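Local coordinates for Mono(ADP-ribosyl)transferase SpvB (Salmonella typhimurium, PDB 2GWM), which probably transfers ADP-ribose from NAD(+) to an arginine of host actin and so keeps the actin from polymerising into filaments, at residues T74-V79 and T112-A117; I119-L124 and I190-N195. One frame throughout, in Å; residues are numbered along the deposited sequence.

Contact 1 of 2, residues T74-V79 and T112-A117; sequences TDHRVV and TSPDKA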
ATOM      1  N   THR A  74      14.118  -5.566   7.972  1.00 26.79           N
ATOM      2  CA  THR A  74      14.633  -6.697   7.214  1.00 27.71           C
ATOM      3  C   THR A  74      15.535  -6.125   6.127  1.00 28.98           C
ATOM      4  O   THR A  74      15.722  -4.907   6.022  1.00 29.14           O
ATOM      5  CB  THR A  74      13.484  -7.535   6.602  1.00 27.65           C
ATOM      6  OG1 THR A  74      12.570  -6.655   5.922  1.00 27.00           O
ATOM      7  CG2 THR A  74      12.735  -8.307   7.725  1.00 28.43           C
ATOM      8  N   ASP A  75      16.149  -7.014   5.379  1.00 29.25           N
ATOM      9  CA  ASP A  75      17.157  -6.630   4.394  1.00 29.64           C
ATOM     10  C   ASP A  75      16.652  -6.455   2.975  1.00 28.93           C
ATOM     11  O   ASP A  75      17.465  -6.371   2.046  1.00 29.24           O
ATOM     12  CB  ASP A  75      18.296  -7.679   4.398  1.00 30.40           C
ATOM     13  CG  ASP A  75      19.203  -7.562   5.609  1.00 34.13           C
ATOM     14  OD1 ASP A  75      19.111  -6.571   6.379  1.00 35.93           O
ATOM     15  OD2 ASP A  75      20.070  -8.456   5.787  1.00 41.56           O
ATOM     16  N   HIS A  76      15.338  -6.453   2.762  1.00 27.86           N
ATOM     17  CA  HIS A  76      14.758  -6.344   1.406  1.00 26.86           C
ATOM     18  C   HIS A  76      15.186  -5.091   0.706  1.00 25.94           C
ATOM     19  O   HIS A  76      15.282  -4.023   1.317  1.00 25.24           O
ATOM     20  CB  HIS A  76      13.247  -6.424   1.450  1.00 27.46           C
ATOM     21  CG  HIS A  76      12.758  -7.694   2.044  1.00 26.12           C
ATOM     22  ND1 HIS A  76      12.563  -7.831   3.397  1.00 27.98           N
ATOM     23  CD2 HIS A  76      12.491  -8.902   1.497  1.00 28.98           C
ATOM     24  CE1 HIS A  76      12.165  -9.061   3.659  1.00 26.77           C
ATOM     25  NE2 HIS A  76      12.138  -9.741   2.532  1.00 28.15           N
ATOM     26  N   ARG A  77      15.512  -5.256  -0.584  1.00 25.73           N
ATOM     27  CA  ARG A  77      15.935  -4.120  -1.408  1.00 25.70           C
ATOM     28  C   ARG A  77      15.043  -3.923  -2.607  1.00 23.49           C
ATOM     29  O   ARG A  77      15.274  -2.993  -3.380  1.00 23.76           O
ATOM     30  CB  ARG A  77      17.382  -4.252  -1.846  1.00 26.29           C
ATOM     31  CG  ARG A  77      18.377  -4.140  -0.691  1.00 26.35           C
ATOM     32  CD  ARG A  77      18.450  -2.757   0.041  1.00 28.32           C
ATOM     33  NE  ARG A  77      18.831  -1.670  -0.869  1.00 28.18           N
ATOM     34  CZ  ARG A  77      20.068  -1.250  -1.100  1.00 31.09           C
ATOM     35  NH1 ARG A  77      21.095  -1.815  -0.499  1.00 32.98           N
ATOM     36  NH2 ARG A  77      20.272  -0.252  -1.950  1.00 31.99           N
ATOM     37  N   VAL A  78      13.976  -4.721  -2.712  1.00 22.85           N
ATOM     38  CA  VAL A  78      12.960  -4.553  -3.727  1.00 22.87           C
ATOM     39  C   VAL A  78      11.680  -5.236  -3.253  1.00 23.32           C
ATOM     40  O   VAL A  78      11.701  -6.247  -2.567  1.00 25.70           O
ATOM     41  CB  VAL A  78      13.466  -5.131  -5.084  1.00 23.84           C
ATOM     42  CG1 VAL A  78      13.687  -6.652  -4.982  1.00 25.34           C
ATOM     43  CG2 VAL A  78      12.565  -4.741  -6.235  1.00 22.68           C
ATOM     44  N   VAL A  79      10.557  -4.661  -3.623  1.00 22.22           N
ATOM     45  CA  VAL A  79       9.253  -5.260  -3.359  1.00 21.96           C
ATOM     46  C   VAL A  79       8.364  -5.009  -4.571  1.00 21.55           C
ATOM     47  O   VAL A  79       8.711  -4.215  -5.472  1.00 21.36           O
ATOM     48  CB  VAL A  79       8.571  -4.650  -2.067  1.00 22.45           C
ATOM     49  CG1 VAL A  79       9.281  -5.089  -0.833  1.00 23.72           C
ATOM     50  CG2 VAL A  79       8.478  -3.174  -2.165  1.00 22.31           C
ATOM     51  N   THR A 112       2.776  -3.835  -0.162  1.00 19.78           N
ATOM     52  CA  THR A 112       3.660  -4.434  -1.179  1.00 20.75           C
ATOM     53  C   THR A 112       3.998  -5.864  -0.733  1.00 20.77           C
ATOM     54  O   THR A 112       3.714  -6.240   0.386  1.00 21.31           O
ATOM     55  CB  THR A 112       4.987  -3.658  -1.325  1.00 21.69           C
ATOM     56  OG1 THR A 112       5.829  -3.855  -0.179  1.00 21.75           O
ATOM     57  CG2 THR A 112       4.763  -2.205  -1.585  1.00 22.07           C
ATOM     58  N   SER A 113       4.584  -6.667  -1.641  1.00 22.86           N
ATOM     59  CA  SER A 113       5.067  -7.991  -1.286  1.00 23.59           C
ATOM     60  C   SER A 113       6.549  -8.126  -1.570  1.00 24.10           C
ATOM     61  O   SER A 113       6.986  -7.663  -2.631  1.00 24.78           O
ATOM     62  CB  SER A 113       4.301  -9.034  -2.062  1.00 24.75           C
ATOM     63  OG  SER A 113       5.002 -10.267  -1.962  1.00 26.06           O
ATOM     64  N   PRO A 114       7.326  -8.775  -0.684  1.00 24.50           N
ATOM     65  CA  PRO A 114       8.737  -9.042  -0.953  1.00 26.27           C
ATOM     66  C   PRO A 114       8.909 -10.161  -1.915  1.00 26.62           C
ATOM     67  O   PRO A 114      10.021 -10.315  -2.417  1.00 30.50           O
ATOM     68  CB  PRO A 114       9.302  -9.461   0.415  1.00 26.64           C
ATOM     69  CG  PRO A 114       8.168 -10.032   1.115  1.00 25.55           C
ATOM     70  CD  PRO A 114       6.906  -9.329   0.615  1.00 24.69           C
ATOM     71  N   ASP A 115       7.829 -10.917  -2.185  1.00 26.25           N
ATOM     72  CA  ASP A 115       7.939 -12.260  -2.806  1.00 26.68           C
ATOM     73  C   ASP A 115       7.378 -12.276  -4.170  1.00 25.78           C
ATOM     74  O   ASP A 115       7.931 -12.952  -5.027  1.00 26.81           O
ATOM     75  CB  ASP A 115       7.143 -13.310  -2.012  1.00 27.22           C
ATOM     76  CG  ASP A 115       7.791 -13.683  -0.702  1.00 30.40           C
ATOM     77  OD1 ASP A 115       8.928 -13.228  -0.397  1.00 34.30           O
ATOM     78  OD2 ASP A 115       7.145 -14.475   0.012  1.00 37.08           O
ATOM     79  N   LYS A 116       6.262 -11.609  -4.399  1.00 26.49           N
ATOM     80  CA  LYS A 116       5.613 -11.691  -5.690  1.00 28.39           C
ATOM     81  C   LYS A 116       4.632 -10.559  -5.958  1.00 27.75           C
ATOM     82  O   LYS A 116       4.150  -9.915  -5.047  1.00 28.52           O
ATOM     83  CB  LYS A 116       4.892 -13.021  -5.763  1.00 28.97           C
ATOM     84  CG  LYS A 116       3.595 -13.015  -5.003  1.00 32.52           C
ATOM     85  CD  LYS A 116       2.923 -14.364  -5.117  1.00 35.31           C
ATOM     86  CE  LYS A 116       2.921 -15.152  -3.806  1.00 38.59           C
ATOM     87  NZ  LYS A 116       2.203 -16.485  -3.990  1.00 40.13           N
ATOM     88  N   ALA A 117       4.339 -10.305  -7.224  1.00 26.57           N
ATOM     89  CA  ALA A 117       3.230  -9.378  -7.538  1.00 26.46           C
ATOM     90  C   ALA A 117       2.032 -10.154  -8.041  1.00 26.21           C
ATOM     91  O   ALA A 117       2.168 -11.113  -8.804  1.00 27.09           O
ATOM     92  CB  ALA A 117       3.650  -8.451  -8.590  1.00 27.52           C
TER
HETATM   93  O   HOH W   1      12.398  -8.748  -2.100  1.00 36.70           O
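Val79 and Thr112 set their side chains at about a right angle where the start of strand 78-83 meets the Ser-Thr-Ser motif familiar from arginine-specific ADP-ribosyltransferases; Ser111, Thr112 and Ser113 form it here. The closest touch is between Val79 CG2 and Thr112 OG1, 3.4 Å apart. Thr112 chi1 of 71° places that hydroxyl between its own backbone N and carbonyl carbon, and its polar partner is the carbonyl oxygen of Met149 on strand 149-151, so toward Val79 it offers van der Waals contact. Val79 CG1 also touches Pro114 CA, and the backbone of Ser113 bonds to that of Tyr80.

Farther from the strand, the side chains of His76 and Pro114 cross obliquely. The imidazole CD2 comes to 3.4 Å from Pro114 CB, with NE2 only slightly farther from the same carbon. Thr74 OG1 lies in the plane of the imidazole at its edge and hydrogen-bonds ND1 at 2.8 Å, which should restrain the ring's rotation; both side chains also touch Ile136. A water bridges the two backbones, donating to Val78 O at 2.6 Å and to Pro114 O at 2.9 Å.

The predicted active-site residues Arg81 and Ser111 are close to Thr112, so this packing borders the probable catalytic site. Beyond it the chain turns back in an ST turn and ST motif: Ser113 OG accepts from Asp115 N at 2.9 Å and from Lys116 N at 3.1 Å.

Contact 2 of 2, residues I119-L124 and I190-N195; sequences INDTIL and IKRIIN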
ATOM      1  N   ILE A 119      -0.771 -10.308 -10.528  1.00 22.28           N
ATOM      2  CA  ILE A 119      -0.907  -9.795 -11.903  1.00 22.57           C
ATOM      3  C   ILE A 119      -2.070  -8.822 -12.026  1.00 21.23           C
ATOM      4  O   ILE A 119      -3.151  -9.037 -11.440  1.00 22.72           O
ATOM      5  CB  ILE A 119      -1.062 -10.962 -12.834  1.00 21.05           C
ATOM      6  CG1 ILE A 119       0.220 -11.817 -12.893  1.00 20.68           C
ATOM      7  CG2 ILE A 119      -1.502 -10.480 -14.257  1.00 21.61           C
ATOM      8  CD1 ILE A 119       0.074 -13.132 -13.559  1.00 23.65           C
ATOM      9  N   ASN A 120      -1.820  -7.725 -12.718  1.00 21.24           N
ATOM     10  CA  ASN A 120      -2.771  -6.712 -13.029  1.00 21.52           C
ATOM     11  C   ASN A 120      -2.262  -5.945 -14.245  1.00 19.84           C
ATOM     12  O   ASN A 120      -1.229  -6.316 -14.808  1.00 20.33           O
ATOM     13  CB  ASN A 120      -2.929  -5.755 -11.839  1.00 24.98           C
ATOM     14  CG  ASN A 120      -4.314  -5.243 -11.667  1.00 26.85           C
ATOM     15  OD1 ASN A 120      -5.011  -4.903 -12.643  1.00 28.97           O
ATOM     16  ND2 ASN A 120      -4.764  -5.162 -10.368  1.00 31.47           N
ATOM     17  N   ASP A 121      -2.964  -4.901 -14.661  1.00 19.12           N
ATOM     18  CA  ASP A 121      -2.483  -4.166 -15.841  1.00 20.11           C
ATOM     19  C   ASP A 121      -1.098  -3.545 -15.666  1.00 18.78           C
ATOM     20  O   ASP A 121      -0.349  -3.396 -16.626  1.00 19.39           O
ATOM     21  CB  ASP A 121      -3.518  -3.192 -16.431  1.00 21.51           C
ATOM     22  CG  ASP A 121      -3.843  -1.944 -15.574  1.00 22.92           C
ATOM     23  OD1 ASP A 121      -2.901  -1.306 -15.063  1.00 22.94           O
ATOM     24  OD2 ASP A 121      -5.078  -1.594 -15.467  1.00 24.43           O
ATOM     25  N   THR A 122      -0.754  -3.226 -14.435  1.00 18.17           N
ATOM     26  CA  THR A 122       0.508  -2.614 -14.097  1.00 18.64           C
ATOM     27  C   THR A 122       1.213  -3.415 -13.012  1.00 19.40           C
ATOM     28  O   THR A 122       0.611  -3.724 -11.966  1.00 20.65           O
ATOM     29  CB  THR A 122       0.261  -1.180 -13.606  1.00 20.18           C
ATOM     30  OG1 THR A 122      -0.397  -0.446 -14.604  1.00 21.35           O
ATOM     31  CG2 THR A 122       1.537  -0.513 -13.235  1.00 21.41           C
ATOM     32  N   ILE A 123       2.472  -3.739 -13.207  1.00 18.23           N
ATOM     33  CA  ILE A 123       3.300  -4.324 -12.194  1.00 19.23           C
ATOM     34  C   ILE A 123       4.318  -3.292 -11.795  1.00 19.69           C
ATOM     35  O   ILE A 123       5.068  -2.752 -12.608  1.00 19.32           O
ATOM     36  CB  ILE A 123       4.076  -5.570 -12.694  1.00 20.10           C
ATOM     37  CG1 ILE A 123       3.157  -6.604 -13.344  1.00 22.82           C
ATOM     38  CG2 ILE A 123       4.874  -6.221 -11.573  1.00 21.69           C
ATOM     39  CD1 ILE A 123       2.002  -7.023 -12.521  1.00 22.82           C
ATOM     40  N   LEU A 124       4.323  -2.972 -10.511  1.00 19.18           N
ATOM     41  CA  LEU A 124       5.368  -2.105  -9.936  1.00 18.74           C
ATOM     42  C   LEU A 124       6.504  -2.918  -9.359  1.00 19.62           C
ATOM     43  O   LEU A 124       6.308  -3.840  -8.560  1.00 20.25           O
ATOM     44  CB  LEU A 124       4.774  -1.284  -8.795  1.00 19.48           C
ATOM     45  CG  LEU A 124       3.570  -0.466  -9.138  1.00 20.63           C
ATOM     46  CD1 LEU A 124       3.111   0.375  -7.930  1.00 22.05           C
ATOM     47  CD2 LEU A 124       3.705   0.396 -10.345  1.00 24.36           C
ATOM     48  N   ILE A 190      -1.078  -7.982 -18.657  1.00 16.65           N
ATOM     49  CA  ILE A 190      -0.157  -6.962 -18.219  1.00 17.25           C
ATOM     50  C   ILE A 190       0.136  -5.986 -19.317  1.00 17.37           C
ATOM     51  O   ILE A 190       0.566  -6.406 -20.419  1.00 18.19           O
ATOM     52  CB  ILE A 190       1.150  -7.560 -17.654  1.00 17.78           C
ATOM     53  CG1 ILE A 190       0.836  -8.513 -16.483  1.00 17.50           C
ATOM     54  CG2 ILE A 190       2.138  -6.495 -17.232  1.00 18.82           C
ATOM     55  CD1 ILE A 190       2.014  -9.315 -16.077  1.00 19.66           C
ATOM     56  N   LYS A 191      -0.029  -4.701 -19.008  1.00 17.85           N
ATOM     57  CA  LYS A 191       0.230  -3.655 -19.955  1.00 18.02           C
ATOM     58  C   LYS A 191       1.590  -3.003 -19.786  1.00 19.08           C
ATOM     59  O   LYS A 191       2.225  -2.561 -20.743  1.00 19.95           O
ATOM     60  CB  LYS A 191      -0.838  -2.581 -19.846  1.00 20.19           C
ATOM     61  CG  LYS A 191      -0.750  -1.516 -20.909  1.00 23.64           C
ATOM     62  CD  LYS A 191      -2.186  -1.153 -21.326  1.00 31.46           C
ATOM     63  CE  LYS A 191      -2.230  -0.453 -22.650  1.00 35.97           C
ATOM     64  NZ  LYS A 191      -1.784   0.950 -22.504  1.00 42.00           N
ATOM     65  N   ARG A 192       2.098  -2.986 -18.563  1.00 18.71           N
ATOM     66  CA  ARG A 192       3.335  -2.304 -18.292  1.00 19.34           C
ATOM     67  C   ARG A 192       3.937  -2.754 -16.982  1.00 18.66           C
ATOM     68  O   ARG A 192       3.246  -3.228 -16.062  1.00 18.40           O
ATOM     69  CB  ARG A 192       3.094  -0.801 -18.271  1.00 18.64           C
ATOM     70  CG  ARG A 192       2.296  -0.419 -17.029  1.00 20.75           C
ATOM     71  CD  ARG A 192       1.923   1.049 -17.034  1.00 22.93           C
ATOM     72  NE  ARG A 192       1.029   1.483 -18.113  1.00 22.36           N
ATOM     73  CZ  ARG A 192      -0.284   1.275 -18.157  1.00 23.31           C
ATOM     74  NH1 ARG A 192      -0.864   0.546 -17.214  1.00 22.84           N
ATOM     75  NH2 ARG A 192      -1.026   1.750 -19.178  1.00 22.27           N
ATOM     76  N   ILE A 193       5.241  -2.620 -16.923  1.00 18.04           N
ATOM     77  CA  ILE A 193       6.031  -2.629 -15.713  1.00 18.62           C
ATOM     78  C   ILE A 193       6.512  -1.237 -15.468  1.00 19.95           C
ATOM     79  O   ILE A 193       7.005  -0.574 -16.363  1.00 19.78           O
ATOM     80  CB  ILE A 193       7.258  -3.635 -15.810  1.00 19.44           C
ATOM     81  CG1 ILE A 193       6.794  -5.049 -16.125  1.00 20.63           C
ATOM     82  CG2 ILE A 193       8.159  -3.545 -14.549  1.00 20.53           C
ATOM     83  CD1 ILE A 193       7.929  -5.891 -16.684  1.00 21.84           C
ATOM     84  N   ILE A 194       6.422  -0.819 -14.200  1.00 19.08           N
ATOM     85  CA  ILE A 194       6.951   0.456 -13.800  1.00 18.89           C
ATOM     86  C   ILE A 194       7.989   0.150 -12.757  1.00 19.42           C
ATOM     87  O   ILE A 194       7.703  -0.405 -11.715  1.00 19.92           O
ATOM     88  CB  ILE A 194       5.923   1.414 -13.237  1.00 19.65           C
ATOM     89  CG1 ILE A 194       4.783   1.605 -14.212  1.00 19.81           C
ATOM     90  CG2 ILE A 194       6.603   2.754 -12.933  1.00 20.12           C
ATOM     91  CD1 ILE A 194       3.696   2.533 -13.715  1.00 22.10           C
ATOM     92  N   ASN A 195       9.228   0.557 -13.055  1.00 19.33           N
ATOM     93  CA  ASN A 195      10.378   0.454 -12.153  1.00 18.87           C
ATOM     94  C   ASN A 195      10.438   1.757 -11.368  1.00 19.15           C
ATOM     95  O   ASN A 195      10.582   2.837 -11.946  1.00 18.76           O
ATOM     96  CB  ASN A 195      11.666   0.213 -12.943  1.00 18.91           C
ATOM     97  CG  ASN A 195      11.623  -1.050 -13.731  1.00 21.22           C
ATOM     98  OD1 ASN A 195      11.738  -1.041 -15.005  1.00 23.89           O
ATOM     99  ND2 ASN A 195      11.535  -2.148 -13.021  1.00 17.74           N
TER
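Ile190 packs against Ile123 at the start of a parallel strand pair in the five-stranded mixed sheet of the ADP-ribosyltransferase domain. The axes of the segments 122-124 and 192-195 come within 4.7 Å and differ by 23° in direction, with Thr122 beside Arg192, Ile123 beside Ile193 and Leu124 beside Ile194. The amide of Ile123 bonds to Arg192 O and its carbonyl accepts from Ile194 N. Asp121 O accepts from both Lys191 N and Arg192 N, fixing the start of strand 192-195 against the turn before strand 122-124.

Ile190, just ahead of its strand, also packs against Ile119. Ile190 CD1 reaches Ile123 CG1 at 4.0 Å, the two side chains crossing obliquely, while Ile190 CG1 packs 3.8 Å from Ile119 CG2 and 3.4 Å from the carbonyl oxygen of Asn120. Phe170 and Leu174 of helix 168-175 also touch Ile190, so Ile190 lies between Ile123 of the sheet and that helix.

On the face bearing Thr122, Leu124, Arg192 and Ile194, Ile194 lies alongside Leu124, pointing the same way. Ile194 CB is 3.8 Å from Leu124 CD2, and Ile194 CD1 is equally far from Thr122 CG2. Tyr97 of helix 91-97 packs against Ile194, and Leu124 comes close to the predicted active-site Arg81.

Arg192 adds polar contacts on this face. Its NH1 donates to Thr122 OG1 nearly within the guanidinium plane and makes a long salt bridge to Asp121 OD1, although carboxylate and guanidinium planes stand 88° apart; NH2 pairs with Asp86. Thr122 OG1 is thus gripped twice, accepting from Arg192 NH1 at 2.8 Å and donating to Asp121 OD1 at 2.7 Å.

Contacts 1 and 2 follow one another along the chain: 74-79 meets 112-117 before 119-124 meets 190-195, and the second pairing draws in the strand near the C-terminus. Their centres are 16 Å apart, yet both reach the same mixed sheet, in which 78-83, 122-127 and 192-198 are consecutive strands. Contact 1 sits where the loop after strand 110-112 packs on the outer strand, contact 2 on the parallel pair next to it. They touch at Ala117 CB and Ile123 CG2, 3.9 Å apart. Arg81 on strand 78-83, a predicted active-site residue, has its side chain near those of Thr112 of contact 1 and Leu124 of contact 2, so both contacts lie near the probable active site.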